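Local coordinates for flavin-dependent thymidylate synthase (Thermus thermophilus, PDB 6J61), which catalyses the FAD-dependent reductive methylation of dUMP to dTMP, with methylenetetrahydrofolate as methyl donor and NADPH as reductant, at the interface of chains A and B and the interface of chains A and C. Coordinates in Å, arbitrary orientation; residue numbers count along the deposited sequence, not the author numbering. Chains: chain A/B/C, Flavin-dependent thymidylate synthase.

Contact 1: the interface of chains A and B. Residues chain A 103, 105, 107-109, 192; chain B 151, 155, 158.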
# COMPACT_ATOMS: atom_id res chain seq x y z
N TYR A 103 -20.13 14.07 -20.61
CA TYR A 103 -19.33 15.26 -20.50
C TYR A 103 -19.12 15.89 -21.88
O TYR A 103 -18.43 15.33 -22.74
CB TYR A 103 -17.96 14.93 -19.91
CG TYR A 103 -16.91 15.95 -20.25
CD1 TYR A 103 -17.05 17.28 -19.84
CD2 TYR A 103 -15.78 15.60 -20.98
CE1 TYR A 103 -16.09 18.24 -20.14
CE2 TYR A 103 -14.81 16.54 -21.30
CZ TYR A 103 -14.96 17.86 -20.87
OH TYR A 103 -13.99 18.80 -21.15
N PRO A 105 -17.43 18.86 -23.67
CA PRO A 105 -16.45 19.92 -23.50
C PRO A 105 -16.95 21.30 -23.92
O PRO A 105 -17.86 21.42 -24.74
CB PRO A 105 -15.28 19.45 -24.35
CG PRO A 105 -15.96 18.70 -25.45
CD PRO A 105 -16.99 17.90 -24.70
N ALA A 107 -15.01 23.29 -25.33
CA ALA A 107 -14.38 23.32 -26.64
C ALA A 107 -13.27 22.27 -26.71
O ALA A 107 -12.64 21.96 -25.70
CB ALA A 107 -13.82 24.70 -26.91
N PHE A 108 -13.03 21.73 -27.90
CA PHE A 108 -11.99 20.74 -28.08
C PHE A 108 -10.65 21.44 -28.18
O PHE A 108 -10.58 22.58 -28.61
CB PHE A 108 -12.22 19.93 -29.36
CG PHE A 108 -13.24 18.85 -29.22
CD1 PHE A 108 -12.96 17.71 -28.49
CD2 PHE A 108 -14.49 18.97 -29.82
CE1 PHE A 108 -13.91 16.70 -28.36
CE2 PHE A 108 -15.43 17.96 -29.70
CZ PHE A 108 -15.14 16.82 -28.97
N ARG A 109 -9.59 20.74 -27.78
CA ARG A 109 -8.25 21.31 -27.84
C ARG A 109 -7.47 20.73 -28.99
O ARG A 109 -7.64 19.57 -29.36
CB ARG A 109 -7.52 21.06 -26.52
CG ARG A 109 -8.32 21.48 -25.31
CD ARG A 109 -7.53 21.30 -24.03
NE ARG A 109 -8.45 21.03 -22.93
CZ ARG A 109 -8.80 19.81 -22.54
NH1 ARG A 109 -8.29 18.75 -23.15
NH2 ARG A 109 -9.68 19.66 -21.56
N GLU A 192 -9.17 18.22 -17.78
CA GLU A 192 -10.35 17.78 -17.04
C GLU A 192 -10.04 17.47 -15.58
O GLU A 192 -10.65 18.02 -14.67
CB GLU A 192 -11.00 16.55 -17.69
CG GLU A 192 -11.79 16.81 -18.97
CD GLU A 192 -10.95 17.46 -20.05
OE1 GLU A 192 -9.74 17.14 -20.16
OE2 GLU A 192 -11.50 18.28 -20.80
N VAL B 151 -7.80 17.71 -33.46
CA VAL B 151 -8.22 17.58 -32.07
C VAL B 151 -7.17 16.76 -31.30
O VAL B 151 -6.59 15.83 -31.86
CB VAL B 151 -9.58 16.87 -31.99
CG1 VAL B 151 -10.02 16.72 -30.55
CG2 VAL B 151 -10.60 17.67 -32.79
N MET B 155 -8.44 14.02 -25.86
CA MET B 155 -9.84 14.37 -25.94
C MET B 155 -10.61 13.53 -26.95
O MET B 155 -11.77 13.16 -26.70
CB MET B 155 -10.00 15.84 -26.29
CG MET B 155 -9.55 16.81 -25.22
SD MET B 155 -10.16 18.47 -25.57
CE MET B 155 -11.82 18.31 -24.91
N MET B 158 -12.34 10.07 -26.15
CA MET B 158 -13.49 10.00 -25.27
C MET B 158 -14.76 9.55 -25.98
O MET B 158 -15.78 9.31 -25.34
CB MET B 158 -13.73 11.35 -24.57
CG MET B 158 -14.05 12.51 -25.47
SD MET B 158 -14.41 14.02 -24.53
CE MET B 158 -13.07 14.03 -23.37
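B:Met155, on the short helix 153-156, pushes its side chain into a groove of chain A made by the segment from A:Tyr103 to A:Arg109 and by A:Glu192. Its CB comes to within 4.1 Å of CD1 on the ring of A:Phe108. CG passes on to SD, which lies in the crook of A:Arg109, 3.5 Å from its CG, with the terminal nitrogen NH1 and the backbone N also near; the approach of the backbone N-H to the sulfur is at most a weak hydrogen bond. The chain turns at its last torsion (chi3 82°), which carries CE under one face of the guanidinium, toward its rim, and on to A:Pro105, whose CB is 3.7 Å from this methyl. CD1 of A:Phe108 lies on another side of CE.

The arginine crosses the methionine at about a right angle, and its far end is held within chain A. NH2 meets both carboxylate oxygens of A:Glu192 on their syn sides but tilted, some 20° out of the carboxylate plane, forming a salt bridge in which the carboxylate sits at the edge of the guanidinium. The phenol OH of A:Tyr103 donates to the anti lone pair of OE2 on A:Glu192, at 2.6 Å. This second shell would fix the polar wall against which the thioether packs.

On either side of this methionine, smaller apolar contacts extend the patch of the homotetramer interface. B:Val151 directs CG1, anti to its own backbone N (chi1 180°), at the A:Phe108 ring, 3.7 Å from CD1. B:Met158 brings its CE methyl, in the ring plane, to the edge of A:Tyr103, 3.7 Å from CE2.

Contact 2: the interface of chains A and C. Residues chain A 217-218, 251, 255, 262; chain C 226, 228-229.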
# COMPACT_ATOMS: atom_id res chain seq x y z
N GLU A 217 3.73 26.79 -0.19
CA GLU A 217 5.07 27.35 -0.15
C GLU A 217 6.19 26.39 -0.56
O GLU A 217 6.99 26.72 -1.45
CB GLU A 217 5.32 27.88 1.28
CG GLU A 217 6.71 28.45 1.56
CD GLU A 217 7.15 29.51 0.57
OE1 GLU A 217 6.36 30.42 0.24
OE2 GLU A 217 8.31 29.43 0.12
N HIS A 218 6.24 25.22 0.06
CA HIS A 218 7.29 24.24 -0.21
C HIS A 218 7.15 23.29 -1.40
O HIS A 218 8.16 22.89 -1.98
CB HIS A 218 7.53 23.40 1.04
CG HIS A 218 8.01 24.20 2.21
ND1 HIS A 218 9.30 24.68 2.31
CD2 HIS A 218 7.36 24.65 3.31
CE1 HIS A 218 9.42 25.38 3.42
NE2 HIS A 218 8.26 25.38 4.05
N LEU A 251 13.66 34.86 5.27
CA LEU A 251 14.05 33.56 5.81
C LEU A 251 15.09 33.74 6.90
O LEU A 251 15.99 34.57 6.77
CB LEU A 251 14.62 32.67 4.70
CG LEU A 251 13.77 32.38 3.47
CD1 LEU A 251 14.42 31.28 2.65
CD2 LEU A 251 12.37 31.95 3.88
N ARG A 255 15.29 27.58 8.46
CA ARG A 255 14.86 27.70 7.07
C ARG A 255 16.04 28.19 6.24
O ARG A 255 16.39 27.59 5.22
CB ARG A 255 13.70 28.69 6.93
CG ARG A 255 12.33 28.05 6.74
CD ARG A 255 12.30 27.12 5.52
NE ARG A 255 12.03 27.77 4.24
CZ ARG A 255 10.92 28.46 3.97
NH1 ARG A 255 9.99 28.61 4.90
NH2 ARG A 255 10.73 28.98 2.76
N LYS A 262 21.07 23.30 1.05
CA LYS A 262 20.48 22.60 -0.08
C LYS A 262 21.32 22.83 -1.34
O LYS A 262 21.34 21.99 -2.24
CB LYS A 262 19.07 23.10 -0.36
CG LYS A 262 18.01 22.73 0.66
CD LYS A 262 16.67 23.26 0.17
CE LYS A 262 15.53 22.99 1.12
NZ LYS A 262 14.31 23.57 0.53
N SER C 226 11.88 25.85 -2.19
CA SER C 226 10.60 26.46 -1.88
C SER C 226 10.34 27.64 -2.79
O SER C 226 11.18 27.98 -3.63
CB SER C 226 10.58 26.96 -0.45
OG SER C 226 11.41 28.10 -0.33
N THR C 228 9.92 30.90 -1.83
CA THR C 228 10.76 32.04 -1.48
C THR C 228 12.18 31.83 -2.02
O THR C 228 12.83 32.78 -2.46
CB THR C 228 10.84 32.24 0.05
OG1 THR C 228 11.69 31.26 0.63
CG2 THR C 228 9.47 32.11 0.66
N GLU C 229 12.66 30.59 -1.99
CA GLU C 229 13.98 30.25 -2.49
C GLU C 229 14.10 30.62 -3.97
O GLU C 229 15.03 31.31 -4.37
CB GLU C 229 14.27 28.76 -2.26
CG GLU C 229 14.89 28.45 -0.91
CD GLU C 229 14.71 27.00 -0.48
OE1 GLU C 229 13.58 26.62 -0.10
OE2 GLU C 229 15.69 26.23 -0.52
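This is a polar patch of a two-fold interface between subunits of the ThyX homotetramer, where the start of helix 227-236 of chain C docks between helices 209-220 and 253-263 of chain A and so ties C-terminal segments of two subunits together. C:Ser226 is the N-cap of helix 227-236 and forms a capping box with C:Glu229. The C:Ser226 hydroxyl OG accepts from the backbone N of C:Glu229, and the C:Glu229 carboxylate folds back so that OE1 takes the backbone N of C:Ser226 at 2.8 Å.

Chain A reads this cap with charged groups. The carboxylate oxygen OE2 of A:Glu217 uses its syn lone pair to accept a nearly straight bond from the backbone N of C:Thr228, 2.9 Å long (164° at H). A bend at chi2 (53°) turns this carboxylate across the threonine side chain. The helix end would probably stabilise its negative charge.

Beside this carboxylate, with which it forms a salt bridge within chain A, A:Arg255 donates from NH2 to OG of C:Ser226 at 3.3 Å, with the acceptor tilted 25° from the guanidinium plane. The guanidinium is sandwiched within its own chain: CE1 of A:His218 lies over the centre of one face and CD2 of A:Leu251 over the rim of the other. Both methyls of A:Leu251 also pack against the C:Thr228 hydroxyl, each 3.4 Å from OG1.

An extended A:Lys262 places NZ between the two oxygens of C:Glu229, 3.2 Å from OE1 and 3.2 Å from OE2, using the syn lone pair of each in a bifurcated salt bridge. OE1 additionally receives the hydroxyl OG of C:Ser226 on its anti side, at 2.6 Å.

About 37 Å separates the centres of contact 1 and contact 2, which have no residue in common and bind chain A to two different neighbours of the homotetramer. Chain A contributes the 103-109 segment and helix 191-207 to contact 1, and helices 209-220 and 253-263 to contact 2; helices 191-207 and 209-220 follow each other in sequence. One patch is mainly methionine-rich packing, the other mainly charge and helix capping. Contact 1 may help position the partner segment that carries B:Arg157, predicted to bind dUMP, while contact 2 joins subunits through the C-terminal part of the chain.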